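Local coordinates for protein diacylglycerol lipase (Aspergillus oryzae, PDB 5XK2) that probably hydrolyses the ester bonds of mono- and diacylglycerols as a fungal class 3 lipase of the alpha/beta-hydrolase fold, at residues Y92-W97 with D206-L211; I158-A163 with Y178-V183. All coordinates share one frame; numbering follows the deposited sequence.

Contact 1 of 2, residues Y92-W97 with D206-L211; sequences YSIRNW and DPVPKL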
loop_
_atom_site.group_PDB
_atom_site.type_symbol
_atom_site.label_atom_id
_atom_site.label_comp_id
_atom_site.label_asym_id
_atom_site.label_seq_id
_atom_site.Cartn_x
_atom_site.Cartn_y
_atom_site.Cartn_z
ATOM N N TYR A 92 -3.873 6.940 -3.918
ATOM C CA TYR A 92 -4.356 5.647 -3.453
ATOM C C TYR A 92 -3.220 4.749 -2.997
ATOM O O TYR A 92 -3.433 3.823 -2.195
ATOM C CB TYR A 92 -5.155 4.939 -4.543
ATOM C CG TYR A 92 -5.980 3.791 -4.015
ATOM C CD1 TYR A 92 -7.154 4.027 -3.298
ATOM C CD2 TYR A 92 -5.599 2.474 -4.237
ATOM C CE1 TYR A 92 -7.919 2.978 -2.810
ATOM C CE2 TYR A 92 -6.354 1.425 -3.755
ATOM C CZ TYR A 92 -7.513 1.681 -3.044
ATOM O OH TYR A 92 -8.268 0.635 -2.566
ATOM N N SER A 93 -2.000 5.029 -3.448
ATOM C CA SER A 93 -0.932 4.114 -3.077
ATOM C C SER A 93 -0.348 4.529 -1.741
ATOM O O SER A 93 0.420 5.490 -1.641
ATOM C CB SER A 93 0.172 4.092 -4.140
ATOM O OG SER A 93 1.279 3.326 -3.690
ATOM N N ILE A 94 -0.679 3.751 -0.718
ATOM C CA ILE A 94 -0.165 3.988 0.623
ATOM C C ILE A 94 1.321 3.682 0.661
ATOM O O ILE A 94 2.092 4.397 1.304
ATOM C CB ILE A 94 -0.891 3.126 1.670
ATOM C CG1 ILE A 94 -2.376 3.490 1.718
ATOM C CG2 ILE A 94 -0.254 3.310 3.044
ATOM C CD1 ILE A 94 -2.654 4.896 2.246
ATOM N N ARG A 95 1.735 2.632 -0.046
ATOM C CA ARG A 95 3.150 2.284 -0.042
ATOM C C ARG A 95 3.990 3.420 -0.640
ATOM O O ARG A 95 5.046 3.740 -0.113
ATOM C CB ARG A 95 3.405 0.947 -0.768
ATOM C CG ARG A 95 3.238 0.955 -2.281
ATOM C CD ARG A 95 3.554 -0.421 -2.879
ATOM N NE ARG A 95 4.987 -0.720 -2.877
ATOM C CZ ARG A 95 5.512 -1.918 -3.124
ATOM N NH1 ARG A 95 4.731 -2.954 -3.405
ATOM N NH2 ARG A 95 6.828 -2.081 -3.098
ATOM N N ASN A 96 3.517 4.068 -1.696
ATOM C CA ASN A 96 4.288 5.162 -2.273
ATOM C C ASN A 96 4.353 6.359 -1.336
ATOM O O ASN A 96 5.363 7.065 -1.270
ATOM C CB ASN A 96 3.710 5.570 -3.626
ATOM C CG ASN A 96 4.060 4.576 -4.726
ATOM O OD1 ASN A 96 4.714 3.557 -4.477
ATOM N ND2 ASN A 96 3.617 4.862 -5.946
ATOM N N TRP A 97 3.277 6.569 -0.587
ATOM C CA TRP A 97 3.215 7.670 0.362
ATOM C C TRP A 97 4.252 7.501 1.481
ATOM O O TRP A 97 4.895 8.465 1.898
ATOM C CB TRP A 97 1.801 7.753 0.944
ATOM C CG TRP A 97 1.602 8.831 1.927
ATOM C CD1 TRP A 97 1.866 10.152 1.753
ATOM C CD2 TRP A 97 1.059 8.697 3.251
ATOM N NE1 TRP A 97 1.536 10.852 2.888
ATOM C CE2 TRP A 97 1.040 9.982 3.823
ATOM C CE3 TRP A 97 0.596 7.613 4.009
ATOM C CZ2 TRP A 97 0.584 10.219 5.120
ATOM C CZ3 TRP A 97 0.141 7.851 5.300
ATOM C CH2 TRP A 97 0.137 9.142 5.840
ATOM N N ASP A 206 -6.862 1.906 12.913
ATOM C CA ASP A 206 -6.426 2.379 11.580
ATOM C C ASP A 206 -5.010 2.989 11.656
ATOM O O ASP A 206 -4.751 3.858 12.470
ATOM C CB ASP A 206 -7.452 3.411 11.092
ATOM C CG ASP A 206 -7.110 4.014 9.737
ATOM O OD1 ASP A 206 -6.098 3.625 9.110
ATOM O OD2 ASP A 206 -7.899 4.886 9.304
ATOM N N PRO A 207 -4.060 2.465 10.860
ATOM C CA PRO A 207 -2.692 2.999 10.967
ATOM C C PRO A 207 -2.486 4.398 10.369
ATOM O O PRO A 207 -1.541 5.102 10.751
ATOM C CB PRO A 207 -1.852 1.975 10.197
ATOM C CG PRO A 207 -2.796 1.380 9.198
ATOM C CD PRO A 207 -4.147 1.322 9.926
ATOM N N VAL A 208 -3.327 4.781 9.413
ATOM C CA VAL A 208 -3.051 5.992 8.644
ATOM C C VAL A 208 -3.095 7.280 9.488
ATOM O O VAL A 208 -2.214 8.119 9.325
ATOM C CB VAL A 208 -3.986 6.064 7.413
ATOM C CG1 VAL A 208 -3.774 7.372 6.634
ATOM C CG2 VAL A 208 -3.686 4.853 6.482
ATOM N N PRO A 209 -4.062 7.431 10.418
ATOM C CA PRO A 209 -4.058 8.631 11.272
ATOM C C PRO A 209 -2.870 8.716 12.232
ATOM O O PRO A 209 -2.813 9.664 13.015
ATOM C CB PRO A 209 -5.395 8.540 12.033
ATOM C CG PRO A 209 -6.278 7.777 11.085
ATOM C CD PRO A 209 -5.340 6.708 10.555
ATOM N N LYS A 210 -2.030 7.684 12.297
ATOM C CA LYS A 210 -0.835 7.769 13.124
ATOM C C LYS A 210 0.376 8.325 12.384
ATOM O O LYS A 210 1.470 8.387 12.950
ATOM C CB LYS A 210 -0.484 6.394 13.688
ATOM C CG LYS A 210 -1.556 5.856 14.575
ATOM C CD LYS A 210 -1.210 4.450 15.030
ATOM C CE LYS A 210 -2.440 3.744 15.442
ATOM N NZ LYS A 210 -2.099 2.396 15.943
ATOM N N LEU A 211 0.179 8.700 11.123
ATOM C CA LEU A 211 1.257 9.230 10.281
ATOM C C LEU A 211 0.905 10.609 9.753
ATOM O O LEU A 211 -0.264 10.914 9.540
ATOM C CB LEU A 211 1.534 8.300 9.103
ATOM C CG LEU A 211 2.052 6.911 9.470
ATOM C CD1 LEU A 211 2.180 6.097 8.202
ATOM C CD2 LEU A 211 3.381 7.017 10.207
#
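The indole of W97 bridges two backbones whose CA atoms, at W97 and L211, stand 10.2 Å apart: CH2 of W97 lies 3.6 Å from CB of L211. The side chains cross obliquely, and CZ3 of W97 also meets CD1 of L211 at 4.0 Å. W97 holds its CG anti to the backbone N (chi1 180°), which sends the six-membered ring across from the helix that begins at I94. Beside this pair, V208 brings CG1 to 4.2 Å from CZ3 of W97, while its other methyl, CG2, faces CD1 of I94 at a looser 4.4 Å. The side-chain contacts across the interface are apolar, without a hydrogen bond between the segments; two polar bonds shape the segments themselves. S93 is the N-cap, its OG accepting from N96 N at 3.1 Å. D206 closes an Asx turn, OD1 taking the V208 N-H at 3.0 Å from above the carboxylate plane, 55° out of it. F103 and F120 pack on the indole, and I94 and W97 also touch L154. With D206 OD2 hydrogen-bonded to H268 ND1, the geometry is consistent with the acid loop of a Ser-His-Asp triad in an alpha/beta-hydrolase.

Contact 2 of 2, residues I158-A163 with Y178-V183; sequences IASLAA and YAAPRV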
loop_
_atom_site.group_PDB
_atom_site.type_symbol
_atom_site.label_atom_id
_atom_site.label_comp_id
_atom_site.label_asym_id
_atom_site.label_seq_id
_atom_site.Cartn_x
_atom_site.Cartn_y
_atom_site.Cartn_z
ATOM N N ILE A 158 -5.766 16.420 2.585
ATOM C CA ILE A 158 -5.845 17.574 1.688
ATOM C C ILE A 158 -7.019 18.440 2.092
ATOM O O ILE A 158 -6.890 19.663 2.185
ATOM C CB ILE A 158 -5.959 17.125 0.210
ATOM C CG1 ILE A 158 -4.701 16.336 -0.173
ATOM C CG2 ILE A 158 -6.153 18.339 -0.710
ATOM C CD1 ILE A 158 -4.822 15.561 -1.490
ATOM N N ALA A 159 -8.153 17.806 2.392
ATOM C CA ALA A 159 -9.325 18.560 2.815
ATOM C C ALA A 159 -9.044 19.392 4.059
ATOM O O ALA A 159 -9.543 20.511 4.166
ATOM C CB ALA A 159 -10.500 17.618 3.075
ATOM N N SER A 160 -8.287 18.830 5.006
ATOM C CA SER A 160 -7.968 19.533 6.259
ATOM C C SER A 160 -7.264 20.871 5.985
ATOM O O SER A 160 -7.637 21.914 6.547
ATOM C CB SER A 160 -7.078 18.661 7.160
ATOM O OG SER A 160 -7.778 17.491 7.551
ATOM N N LEU A 161 -6.257 20.823 5.116
ATOM C CA LEU A 161 -5.502 22.035 4.802
ATOM C C LEU A 161 -6.317 22.980 3.916
ATOM O O LEU A 161 -6.233 24.191 4.069
ATOM C CB LEU A 161 -4.180 21.684 4.131
ATOM C CG LEU A 161 -3.190 20.922 5.013
ATOM C CD1 LEU A 161 -1.991 20.498 4.173
ATOM C CD2 LEU A 161 -2.724 21.786 6.207
ATOM N N ALA A 162 -7.100 22.434 2.987
ATOM C CA ALA A 162 -7.975 23.270 2.164
ATOM C C ALA A 162 -8.973 24.039 3.025
ATOM O O ALA A 162 -9.174 25.234 2.831
ATOM C CB ALA A 162 -8.725 22.420 1.123
ATOM N N ALA A 163 -9.621 23.351 3.964
ATOM C CA ALA A 163 -10.572 24.021 4.840
ATOM C C ALA A 163 -9.890 25.149 5.627
ATOM O O ALA A 163 -10.437 26.240 5.749
ATOM C CB ALA A 163 -11.224 23.007 5.820
ATOM N N TYR A 178 -12.326 12.170 7.088
ATOM C CA TYR A 178 -12.487 10.781 7.525
ATOM C C TYR A 178 -11.165 10.064 7.362
ATOM O O TYR A 178 -10.660 9.987 6.258
ATOM C CB TYR A 178 -13.575 10.088 6.696
ATOM C CG TYR A 178 -14.949 10.702 6.851
ATOM C CD1 TYR A 178 -15.804 10.275 7.873
ATOM C CD2 TYR A 178 -15.399 11.699 5.975
ATOM C CE1 TYR A 178 -17.076 10.837 8.037
ATOM C CE2 TYR A 178 -16.666 12.253 6.118
ATOM C CZ TYR A 178 -17.495 11.825 7.154
ATOM O OH TYR A 178 -18.753 12.388 7.283
ATOM N N ALA A 179 -10.608 9.543 8.456
ATOM C CA ALA A 179 -9.390 8.722 8.392
ATOM C C ALA A 179 -8.173 9.530 7.969
ATOM O O ALA A 179 -7.296 9.026 7.281
ATOM C CB ALA A 179 -9.574 7.526 7.420
ATOM N N ALA A 180 -8.111 10.785 8.393
ATOM C CA ALA A 180 -7.045 11.667 7.939
ATOM C C ALA A 180 -5.717 11.397 8.625
ATOM O O ALA A 180 -5.659 11.256 9.854
ATOM C CB ALA A 180 -7.437 13.132 8.186
ATOM N N PRO A 181 -4.645 11.380 7.840
ATOM C CA PRO A 181 -3.286 11.604 8.350
ATOM C C PRO A 181 -3.174 12.948 9.069
ATOM O O PRO A 181 -3.988 13.836 8.838
ATOM C CB PRO A 181 -2.427 11.646 7.082
ATOM C CG PRO A 181 -3.237 10.956 6.014
ATOM C CD PRO A 181 -4.690 11.191 6.375
ATOM N N ARG A 182 -2.142 13.104 9.896
ATOM C CA ARG A 182 -1.772 14.434 10.408
ATOM C C ARG A 182 -1.303 15.336 9.258
ATOM O O ARG A 182 -0.746 14.836 8.261
ATOM C CB ARG A 182 -0.669 14.318 11.450
ATOM C CG ARG A 182 -1.088 13.539 12.680
ATOM C CD ARG A 182 -0.002 13.576 13.743
ATOM N NE ARG A 182 -0.433 12.851 14.947
ATOM C CZ ARG A 182 -0.074 11.610 15.257
ATOM N NH1 ARG A 182 0.748 10.918 14.462
ATOM N NH2 ARG A 182 -0.535 11.054 16.386
ATOM N N VAL A 183 -1.667 16.618 9.326
ATOM C CA VAL A 183 -1.180 17.612 8.367
ATOM C C VAL A 183 -0.377 18.780 8.907
ATOM O O VAL A 183 0.185 19.542 8.133
ATOM C CB VAL A 183 -2.346 18.181 7.563
ATOM C CG1 VAL A 183 -3.063 17.031 6.848
ATOM C CG2 VAL A 183 -3.340 18.925 8.471
HETATM O O HOH W 1 -5.946 16.063 9.326
#
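Residues 158-163 are an interior piece of helix 154-168, and residues 178-183 run from the end of strand 173-178 into an irregular loop, the two backbones coming nearest at L161 and V183, with CA atoms 7.1 Å apart. They belong to a beta-alpha-beta crossover of the alpha/beta-hydrolase fold, from strand 146-152 through the helix that follows the probable nucleophile elbow to the adjacent parallel strand 173-178, after which the loop packs back on the helix. V183 carries the packing. Its CG2 occupies the position between backbone N and carbonyl carbon (chi1 -58° for CG1), and from there it reaches both S160 and L161. On the L161 side the two side chains lie alongside each other, pointing opposite ways: CD2 of L161 is 3.7 Å from CG2 of V183, and CG of L161 is 3.8 Å from CB of V183, so branch point lies against branch point as well as methyl against methyl. L161 also touches F120 and W121 of helix 118-138, so its side chain meets both that helix and the 178-183 loop. S160 presents two different surfaces. Its CB packs on CG2 of V183 at 4.0 Å, whereas OG is directed beside its own backbone N, anti to the carbonyl carbon (chi1 -64°), and is hydrogen-bonded to A156 O one turn earlier in the helix. A180 approaches that hydroxyl more loosely through its methyl group. One water bridges the two segments of this buried contact, donating to S160 OG at 2.9 Å and to P181 O at 3.0 Å.

Contact 2 is nested within the chain loop that contact 1 closes, and their centres lie about 13 Å apart. Their loops meet directly: R182 N is 2.9 Å from L211 O, a probable hydrogen bond, and CB of P209 packs 3.5 Å from A180 O. Helix 154-168 supplies a second connection, since L154 at its start touches I94 and W97 of contact 1 as well as P181 of contact 2. Both lie beside the probable catalytic centre: contact 1 contains D206, the likely triad acid, and in contact 2 the A179 side chain touches both D206 and H268, while that of A180 lies near the S153 elbow without touching it.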